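Local coordinates for protein induced by osmotic stress (Scheffersomyces stipitis, PDB 5YWN), which probably reduces haloketones asymmetrically with NADPH, as a reductase of the extended short-chain dehydrogenase type, and is classed as a cinnamyl-alcohol dehydrogenase, at residues Val219-Asp227 and Gln281-Gly289; Val228-Ile236 and Leu261-Leu272. The protein carries 1 engineered substitution. All coordinates share one frame; numbering follows the deposited sequence.

Contact 1 of 2, residues Val219-Asp227 and Gln281-Gly289; sequences VLKLNKDDD and QLADKLPVG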
loop_
_atom_site.group_PDB
_atom_site.type_symbol
_atom_site.label_atom_id
_atom_site.label_comp_id
_atom_site.label_asym_id
_atom_site.label_seq_id
_atom_site.Cartn_x
_atom_site.Cartn_y
_atom_site.Cartn_z
ATOM N N VAL A 219 7.422 7.414 17.293
ATOM C CA VAL A 219 8.629 7.860 17.923
ATOM C C VAL A 219 8.355 9.040 18.832
ATOM O O VAL A 219 9.018 9.227 19.748
ATOM C CB VAL A 219 9.774 8.209 16.964
ATOM C CG1 VAL A 219 9.987 7.156 15.955
ATOM C CG2 VAL A 219 9.568 9.536 16.301
ATOM N N LEU A 220 7.358 9.813 18.495
ATOM C CA LEU A 220 6.915 10.953 19.239
ATOM C C LEU A 220 6.382 10.568 20.618
ATOM O O LEU A 220 6.354 11.346 21.485
ATOM C CB LEU A 220 5.891 11.739 18.447
ATOM C CG LEU A 220 6.352 12.299 17.111
ATOM C CD1 LEU A 220 5.366 13.278 16.522
ATOM C CD2 LEU A 220 7.691 12.952 17.263
ATOM N N LYS A 221 5.977 9.335 20.777
ATOM C CA LYS A 221 5.524 8.839 22.039
ATOM C C LYS A 221 6.593 8.255 22.957
ATOM O O LYS A 221 6.315 7.896 24.069
ATOM C CB LYS A 221 4.446 7.856 21.803
ATOM C CG LYS A 221 3.253 8.457 21.129
ATOM C CD LYS A 221 2.752 7.542 20.057
ATOM C CE LYS A 221 1.260 7.481 20.019
ATOM N NZ LYS A 221 0.612 7.720 18.725
ATOM N N LEU A 222 7.810 8.176 22.473
ATOM C CA LEU A 222 8.888 7.754 23.288
ATOM C C LEU A 222 9.229 8.823 24.322
ATOM O O LEU A 222 8.898 9.945 24.186
ATOM C CB LEU A 222 10.106 7.425 22.474
ATOM C CG LEU A 222 10.006 6.313 21.461
ATOM C CD1 LEU A 222 11.230 6.329 20.602
ATOM C CD2 LEU A 222 9.850 4.970 22.124
ATOM N N ASN A 223 9.884 8.424 25.360
ATOM C CA ASN A 223 10.390 9.354 26.331
ATOM C C ASN A 223 11.844 9.065 26.554
ATOM O O ASN A 223 12.325 8.048 26.158
ATOM C CB ASN A 223 9.585 9.331 27.643
ATOM C CG ASN A 223 9.799 8.070 28.436
ATOM O OD1 ASN A 223 10.913 7.633 28.648
ATOM N ND2 ASN A 223 8.705 7.478 28.885
ATOM N N LYS A 224 12.513 9.964 27.239
ATOM C CA LYS A 224 13.960 10.037 27.228
ATOM C C LYS A 224 14.624 8.780 27.700
ATOM O O LYS A 224 15.677 8.507 27.302
ATOM C CB LYS A 224 14.489 11.230 27.990
ATOM C CG LYS A 224 14.195 11.252 29.453
ATOM C CD LYS A 224 15.179 12.123 30.229
ATOM C CE LYS A 224 14.546 12.619 31.512
ATOM N NZ LYS A 224 14.855 14.010 31.890
ATOM N N ASP A 225 13.985 8.037 28.561
ATOM C CA ASP A 225 14.554 6.821 29.100
ATOM C C ASP A 225 14.192 5.517 28.392
ATOM O O ASP A 225 14.710 4.506 28.695
ATOM C CB ASP A 225 14.196 6.733 30.554
ATOM C CG ASP A 225 14.839 7.803 31.356
ATOM O OD1 ASP A 225 16.015 8.117 31.142
ATOM O OD2 ASP A 225 14.158 8.369 32.161
ATOM N N ASP A 226 13.327 5.600 27.414
ATOM C CA ASP A 226 12.920 4.489 26.635
ATOM C C ASP A 226 14.053 3.927 25.810
ATOM O O ASP A 226 15.014 4.570 25.551
ATOM C CB ASP A 226 11.858 4.946 25.679
ATOM C CG ASP A 226 10.478 4.809 26.219
ATOM O OD1 ASP A 226 10.200 3.817 26.855
ATOM O OD2 ASP A 226 9.657 5.674 25.973
ATOM N N ASP A 227 13.913 2.685 25.418
ATOM C CA ASP A 227 14.851 2.059 24.514
ATOM C C ASP A 227 14.694 2.588 23.080
ATOM O O ASP A 227 13.676 3.074 22.702
ATOM C CB ASP A 227 14.678 0.563 24.528
ATOM C CG ASP A 227 15.129 -0.097 25.850
ATOM O OD1 ASP A 227 16.064 0.369 26.512
ATOM O OD2 ASP A 227 14.572 -1.126 26.224
ATOM N N GLN A 281 13.832 20.526 19.208
ATOM C CA GLN A 281 13.012 20.769 20.345
ATOM C C GLN A 281 12.546 19.505 21.011
ATOM O O GLN A 281 12.183 19.543 22.096
ATOM C CB GLN A 281 11.849 21.701 20.056
ATOM C CG GLN A 281 10.681 21.123 19.298
ATOM C CD GLN A 281 10.946 21.018 17.829
ATOM O OE1 GLN A 281 12.045 20.955 17.424
ATOM N NE2 GLN A 281 9.922 20.968 17.057
ATOM N N LEU A 282 12.553 18.397 20.310
ATOM C CA LEU A 282 12.163 17.112 20.877
ATOM C C LEU A 282 13.310 16.289 21.467
ATOM O O LEU A 282 13.111 15.230 22.019
ATOM C CB LEU A 282 11.424 16.284 19.854
ATOM C CG LEU A 282 10.250 16.856 19.103
ATOM C CD1 LEU A 282 9.732 15.901 18.067
ATOM C CD2 LEU A 282 9.159 17.326 20.018
ATOM N N ALA A 283 14.510 16.811 21.337
ATOM C CA ALA A 283 15.698 16.079 21.669
ATOM C C ALA A 283 15.719 15.671 23.107
ATOM O O ALA A 283 16.071 14.579 23.420
ATOM C CB ALA A 283 16.904 16.909 21.382
ATOM N N ASP A 284 15.322 16.579 23.963
ATOM C CA ASP A 284 15.292 16.332 25.380
ATOM C C ASP A 284 14.175 15.421 25.839
ATOM O O ASP A 284 14.166 15.000 26.936
ATOM C CB ASP A 284 15.384 17.603 26.229
ATOM C CG ASP A 284 14.292 18.585 25.970
ATOM O OD1 ASP A 284 13.330 18.278 25.307
ATOM O OD2 ASP A 284 14.409 19.707 26.440
ATOM N N LYS A 285 13.242 15.177 24.970
ATOM C CA LYS A 285 12.130 14.331 25.238
ATOM C C LYS A 285 12.208 12.955 24.591
ATOM O O LYS A 285 11.253 12.256 24.606
ATOM C CB LYS A 285 10.845 15.017 24.818
ATOM C CG LYS A 285 10.580 16.310 25.545
ATOM C CD LYS A 285 9.857 17.277 24.649
ATOM C CE LYS A 285 10.526 18.627 24.664
ATOM N NZ LYS A 285 9.722 19.553 23.875
ATOM N N LEU A 286 13.348 12.595 24.034
ATOM C CA LEU A 286 13.514 11.385 23.320
ATOM C C LEU A 286 14.793 10.685 23.678
ATOM O O LEU A 286 15.726 11.283 24.105
ATOM C CB LEU A 286 13.517 11.631 21.832
ATOM C CG LEU A 286 12.357 12.256 21.084
ATOM C CD1 LEU A 286 12.679 12.446 19.639
ATOM C CD2 LEU A 286 11.107 11.476 21.240
ATOM N N PRO A 287 14.861 9.391 23.447
ATOM C CA PRO A 287 16.127 8.682 23.658
ATOM C C PRO A 287 17.178 9.026 22.617
ATOM O O PRO A 287 16.847 9.498 21.590
ATOM C CB PRO A 287 15.744 7.220 23.568
ATOM C CG PRO A 287 14.344 7.183 23.147
ATOM C CD PRO A 287 13.859 8.527 22.841
ATOM N N VAL A 288 18.426 8.803 22.961
ATOM C CA VAL A 288 19.562 9.061 22.105
ATOM C C VAL A 288 20.114 7.831 21.399
ATOM O O VAL A 288 20.446 7.865 20.293
ATOM C CB VAL A 288 20.706 9.767 22.880
ATOM C CG1 VAL A 288 21.764 10.252 21.934
ATOM C CG2 VAL A 288 20.191 10.932 23.684
ATOM N N GLY A 289 20.205 6.743 22.118
ATOM C CA GLY A 289 20.830 5.547 21.638
ATOM C C GLY A 289 22.266 5.762 21.266
ATOM O O GLY A 289 22.978 6.366 21.978
#
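Pro-287 fits its ring into the bend of 219-227, with three ring carbons facing backbone carbonyls. Its CB lies 3.4 Å from Asp-226 O, CG is close to that same oxygen, and CD sits 3.7 Å from Asn-223 O. Leu-222 completes the seat: its CB is 3.9 Å from Pro-287 CD, its CD1 lies beside CD and CG, and the two side chains cross at about a right angle.

Leu-286 leaves its backbone pointing away from 219-227, yet its end comes back. With CG anti to the carbonyl carbon (chi1 -60°) and CD1 continuing the chain, the side branch CD2 comes to 3.4 Å from Val-219 O, the oxygen that also accepts from Leu-222 N. Farther along, Leu-220 likewise turns its end inward, and its CD2 meets Leu-282 CD1 at 3.7 Å. Val-275 of helix 268-278 packs on both Val-219 and Leu-286, while Val-329 and Leu-330 of helix 318-332 touch Leu-220.

The bend is a type I turn from Asn-223 to Asp-226, braced from both ends. Asp-226 OD2 takes the Asn-223 N-H at 2.8 Å, fairly straight at 158°, on the anti side of the carboxylate; Asn-223 OD1 accepts from Asp-225 N in the carbonyl plane, an Asx turn. Lys-285 O faces this bend, receiving a CA-H...O contact from Asn-223 CA at 3.5 Å. Lys-224 lays its CB near Asp-284 O before its amine leads away, and Lys-285 NZ bonds back to Gln-281 O.

No hydrogen bond crosses the two loops. Several polar groups serve their own loop, at the Asn-223 to Asp-226 turn and at Lys-285 NZ. Leucine and proline carbons, packed on each other and on carbonyl oxygens, join the loop after helix 211-217 to the one after helix 268-278, well away from the cofactor.

Contact 2 of 2, residues Val228-Ile236 and Leu261-Leu272; sequences VPATTGTFI and LSNTRFNGQTLL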
loop_
_atom_site.group_PDB
_atom_site.type_symbol
_atom_site.label_atom_id
_atom_site.label_comp_id
_atom_site.label_asym_id
_atom_site.label_seq_id
_atom_site.Cartn_x
_atom_site.Cartn_y
_atom_site.Cartn_z
ATOM N N VAL A 228 15.738 2.462 22.309
ATOM C CA VAL A 228 15.655 2.699 20.910
ATOM C C VAL A 228 14.674 1.686 20.332
ATOM O O VAL A 228 14.748 0.544 20.633
ATOM C CB VAL A 228 17.019 2.487 20.248
ATOM C CG1 VAL A 228 16.921 2.563 18.741
ATOM C CG2 VAL A 228 18.062 3.448 20.787
ATOM N N PRO A 229 13.785 2.092 19.458
ATOM C CA PRO A 229 12.857 1.132 18.871
ATOM C C PRO A 229 13.583 0.078 18.103
ATOM O O PRO A 229 14.569 0.363 17.575
ATOM C CB PRO A 229 12.049 1.964 17.921
ATOM C CG PRO A 229 12.098 3.300 18.494
ATOM C CD PRO A 229 13.462 3.452 19.057
ATOM N N ALA A 230 13.092 -1.148 18.117
ATOM C CA ALA A 230 13.697 -2.262 17.388
ATOM C C ALA A 230 13.169 -2.438 15.965
ATOM O O ALA A 230 13.583 -3.287 15.243
ATOM C CB ALA A 230 13.584 -3.548 18.162
ATOM N N THR A 231 12.295 -1.561 15.583
ATOM C CA THR A 231 11.704 -1.569 14.299
ATOM C C THR A 231 12.796 -1.528 13.237
ATOM O O THR A 231 13.758 -0.837 13.389
ATOM C CB THR A 231 10.779 -0.341 14.157
ATOM O OG1 THR A 231 11.529 0.826 13.882
ATOM C CG2 THR A 231 10.034 -0.061 15.424
ATOM N N THR A 232 12.655 -2.339 12.198
ATOM C CA THR A 232 13.627 -2.410 11.152
ATOM C C THR A 232 13.079 -2.977 9.859
ATOM O O THR A 232 12.065 -3.561 9.858
ATOM C CB THR A 232 14.895 -3.139 11.633
ATOM O OG1 THR A 232 15.933 -3.034 10.678
ATOM C CG2 THR A 232 14.632 -4.564 11.917
ATOM N N GLY A 233 13.781 -2.785 8.769
ATOM C CA GLY A 233 13.375 -3.253 7.470
ATOM C C GLY A 233 13.740 -2.335 6.322
ATOM O O GLY A 233 14.633 -1.574 6.415
ATOM N N THR A 234 12.986 -2.437 5.250
ATOM C CA THR A 234 13.087 -1.548 4.137
ATOM C C THR A 234 11.827 -0.685 4.038
ATOM O O THR A 234 10.772 -1.101 4.379
ATOM C CB THR A 234 13.420 -2.320 2.834
ATOM O OG1 THR A 234 13.986 -1.458 1.895
ATOM C CG2 THR A 234 12.286 -2.840 2.232
ATOM N N PHE A 235 11.987 0.518 3.548
ATOM C CA PHE A 235 10.906 1.475 3.415
ATOM C C PHE A 235 10.668 1.902 1.977
ATOM O O PHE A 235 11.535 1.864 1.195
ATOM C CB PHE A 235 11.079 2.692 4.376
ATOM C CG PHE A 235 11.450 3.986 3.702
ATOM C CD1 PHE A 235 12.683 4.148 3.180
ATOM C CD2 PHE A 235 10.519 4.908 3.447
ATOM C CE1 PHE A 235 13.019 5.274 2.510
ATOM C CE2 PHE A 235 10.833 6.037 2.792
ATOM C CZ PHE A 235 12.093 6.221 2.321
ATOM N N ILE A 236 9.490 2.421 1.758
ATOM C CA ILE A 236 9.159 3.192 0.601
ATOM C C ILE A 236 8.185 4.304 0.949
ATOM O O ILE A 236 7.295 4.100 1.688
ATOM C CB ILE A 236 8.664 2.293 -0.557
ATOM C CG1 ILE A 236 8.434 3.081 -1.827
ATOM C CG2 ILE A 236 7.445 1.500 -0.186
ATOM C CD1 ILE A 236 9.651 3.520 -2.559
ATOM N N LEU A 261 8.455 -2.151 -5.043
ATOM C CA LEU A 261 8.632 -0.793 -4.578
ATOM C C LEU A 261 9.331 -0.762 -3.240
ATOM O O LEU A 261 8.730 -0.870 -2.224
ATOM C CB LEU A 261 7.294 -0.068 -4.526
ATOM C CG LEU A 261 6.755 0.689 -5.729
ATOM C CD1 LEU A 261 7.379 2.066 -5.835
ATOM C CD2 LEU A 261 7.020 -0.085 -6.994
ATOM N N SER A 262 10.629 -0.657 -3.307
ATOM C CA SER A 262 11.516 -0.723 -2.177
ATOM C C SER A 262 12.697 0.248 -2.293
ATOM O O SER A 262 13.308 0.324 -3.295
ATOM C CB SER A 262 12.037 -2.154 -2.074
ATOM O OG SER A 262 12.727 -2.321 -0.921
ATOM N N ASN A 263 12.988 0.967 -1.235
ATOM C CA ASN A 263 14.044 1.904 -1.233
ATOM C C ASN A 263 15.206 1.485 -0.326
ATOM O O ASN A 263 15.889 0.592 -0.651
ATOM C CB ASN A 263 13.558 3.318 -0.965
ATOM C CG ASN A 263 14.585 4.390 -1.347
ATOM O OD1 ASN A 263 15.599 4.109 -1.884
ATOM N ND2 ASN A 263 14.280 5.591 -1.037
ATOM N N THR A 264 15.386 2.122 0.797
ATOM C CA THR A 264 16.530 1.825 1.639
ATOM C C THR A 264 16.163 1.176 2.990
ATOM O O THR A 264 15.093 1.302 3.466
ATOM C CB THR A 264 17.415 3.071 1.856
ATOM O OG1 THR A 264 16.652 4.105 2.436
ATOM C CG2 THR A 264 17.978 3.565 0.572
ATOM N N ARG A 265 17.126 0.472 3.543
ATOM C CA ARG A 265 17.108 -0.084 4.860
ATOM C C ARG A 265 17.229 0.933 5.967
ATOM O O ARG A 265 17.920 1.874 5.843
ATOM C CB ARG A 265 18.198 -1.136 5.017
ATOM C CG ARG A 265 17.599 -2.503 4.913
ATOM C CD ARG A 265 18.570 -3.617 4.840
ATOM N NE ARG A 265 18.174 -4.574 3.874
ATOM C CZ ARG A 265 17.228 -5.455 4.046
ATOM N NH1 ARG A 265 16.532 -5.507 5.121
ATOM N NH2 ARG A 265 17.003 -6.298 3.100
ATOM N N PHE A 266 16.526 0.653 7.036
ATOM C CA PHE A 266 16.520 1.420 8.234
ATOM C C PHE A 266 16.337 0.552 9.469
ATOM O O PHE A 266 15.842 -0.525 9.404
ATOM C CB PHE A 266 15.390 2.422 8.198
ATOM C CG PHE A 266 14.053 1.809 8.327
ATOM C CD1 PHE A 266 13.423 1.275 7.259
ATOM C CD2 PHE A 266 13.476 1.727 9.538
ATOM C CE1 PHE A 266 12.212 0.703 7.375
ATOM C CE2 PHE A 266 12.259 1.152 9.687
ATOM C CZ PHE A 266 11.624 0.652 8.607
ATOM N N ASN A 267 16.676 1.140 10.592
ATOM C CA ASN A 267 16.277 0.678 11.896
ATOM C C ASN A 267 15.824 1.800 12.809
ATOM O O ASN A 267 15.757 2.900 12.416
ATOM C CB ASN A 267 17.316 -0.236 12.537
ATOM C CG ASN A 267 18.589 0.476 12.946
ATOM O OD1 ASN A 267 18.622 1.642 13.155
ATOM N ND2 ASN A 267 19.627 -0.279 13.073
ATOM N N GLY A 268 15.576 1.463 14.049
ATOM C CA GLY A 268 15.181 2.405 15.051
ATOM C C GLY A 268 16.191 3.520 15.282
ATOM O O GLY A 268 15.826 4.594 15.538
ATOM N N GLN A 269 17.465 3.211 15.197
ATOM C CA GLN A 269 18.495 4.216 15.289
ATOM C C GLN A 269 18.463 5.213 14.146
ATOM O O GLN A 269 18.576 6.356 14.370
ATOM C CB GLN A 269 19.872 3.613 15.449
ATOM C CG GLN A 269 20.914 4.599 15.867
ATOM C CD GLN A 269 20.715 5.137 17.249
ATOM O OE1 GLN A 269 20.737 4.414 18.199
ATOM N NE2 GLN A 269 20.494 6.399 17.340
ATOM N N THR A 270 18.238 4.725 12.943
ATOM C CA THR A 270 18.117 5.550 11.775
ATOM C C THR A 270 16.963 6.550 11.971
ATOM O O THR A 270 17.120 7.704 11.737
ATOM C CB THR A 270 17.777 4.713 10.517
ATOM O OG1 THR A 270 18.450 3.481 10.539
ATOM C CG2 THR A 270 18.174 5.458 9.291
ATOM N N LEU A 271 15.846 6.057 12.464
ATOM C CA LEU A 271 14.688 6.840 12.734
ATOM C C LEU A 271 14.908 7.924 13.801
ATOM O O LEU A 271 14.622 9.051 13.580
ATOM C CB LEU A 271 13.576 5.915 13.169
ATOM C CG LEU A 271 12.316 6.532 13.691
ATOM C CD1 LEU A 271 11.695 7.541 12.760
ATOM C CD2 LEU A 271 11.305 5.549 14.230
ATOM N N LEU A 272 15.485 7.542 14.907
ATOM C CA LEU A 272 15.817 8.440 15.982
ATOM C C LEU A 272 16.791 9.537 15.535
ATOM O O LEU A 272 16.625 10.659 15.854
ATOM C CB LEU A 272 16.450 7.652 17.090
ATOM C CG LEU A 272 15.597 7.166 18.237
ATOM C CD1 LEU A 272 16.409 6.473 19.297
ATOM C CD2 LEU A 272 14.793 8.285 18.830
HETATM O O HOH W 1 16.199 -0.970 15.753
#
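Leu-261 closes the last strand of the parallel Rossmann sheet, and its carbonyl O lies 3.4 Å from Ile-236 CG2. Ser-262 turns its OG to within 3.2 Å of Thr-234 OG1. Asn-263 N then bonds to Phe-235 O, while its amide lies beside the Phe-235 ring, the planes 34° apart. Thr-264 O accepts from Phe-235 N at 3.2 Å and also sits at the edge of that ring.

The strand begins at Arg-265, whose CG lies against Gly-233 O. Phe-266 makes the antiparallel pair with Gly-233: Phe-266 N to Gly-233 O at 3.0 Å, and Gly-233 N back to Phe-266 O, which Thr-232 OG1 also grips at 2.8 Å. Chi1 of 71° sets the Phe-266 ring between its own N and carbonyl carbon and folds it back over Gly-233, whose N lies over one face; Phe-235 CB stands 3.8 Å from Phe-266 CE1, and Phe-196 packs edge-to-face. With alanine in place of Phe-266, a gap would probably be left over Gly-233, and Phe-235 CB and the Phe-196 ring would lose their partner.

Asn-267 caps helix 268-278 in a capping box with Thr-270. Gly-268, lacking a side chain, lets Pro-229 O come within 3.3 Å of its CA, and a water bridges that oxygen to Gly-268 N. Gln-269 backs Val-228 but its OE1 accepts from Lys-290 N, and Leu-272 CD1 touches Val-228 CG2 at 3.8 Å.

Backbone pairing fixes the register, so the strand-to-helix unit is tied to the chain leading into strand 234-237, whose Ile-236 neighbours the NADP-binding Ile-195.

Contact 2 lies deeper in the fold, with half of its touching residues buried and Ile-236 about 7 Å from the bound NADP (side chain to cofactor); contact 1 is at the periphery, about 29 Å from the chain's centre, measured centre to centre. Both use helix 268-278: contact 2 holds its start, contact 1 the loop that follows it. On the other side, 219-227 runs straight on into 228-236. Their chemistry follows their place: strand-like backbone hydrogen bonds and aromatic packing in the more buried contact 2, apolar and CH...O contacts between self-braced loops in the peripheral contact 1. The two meet where Gln-269 NE2 probably bonds Val-288 O and Gly-289 CA packs on Val-228 CG2.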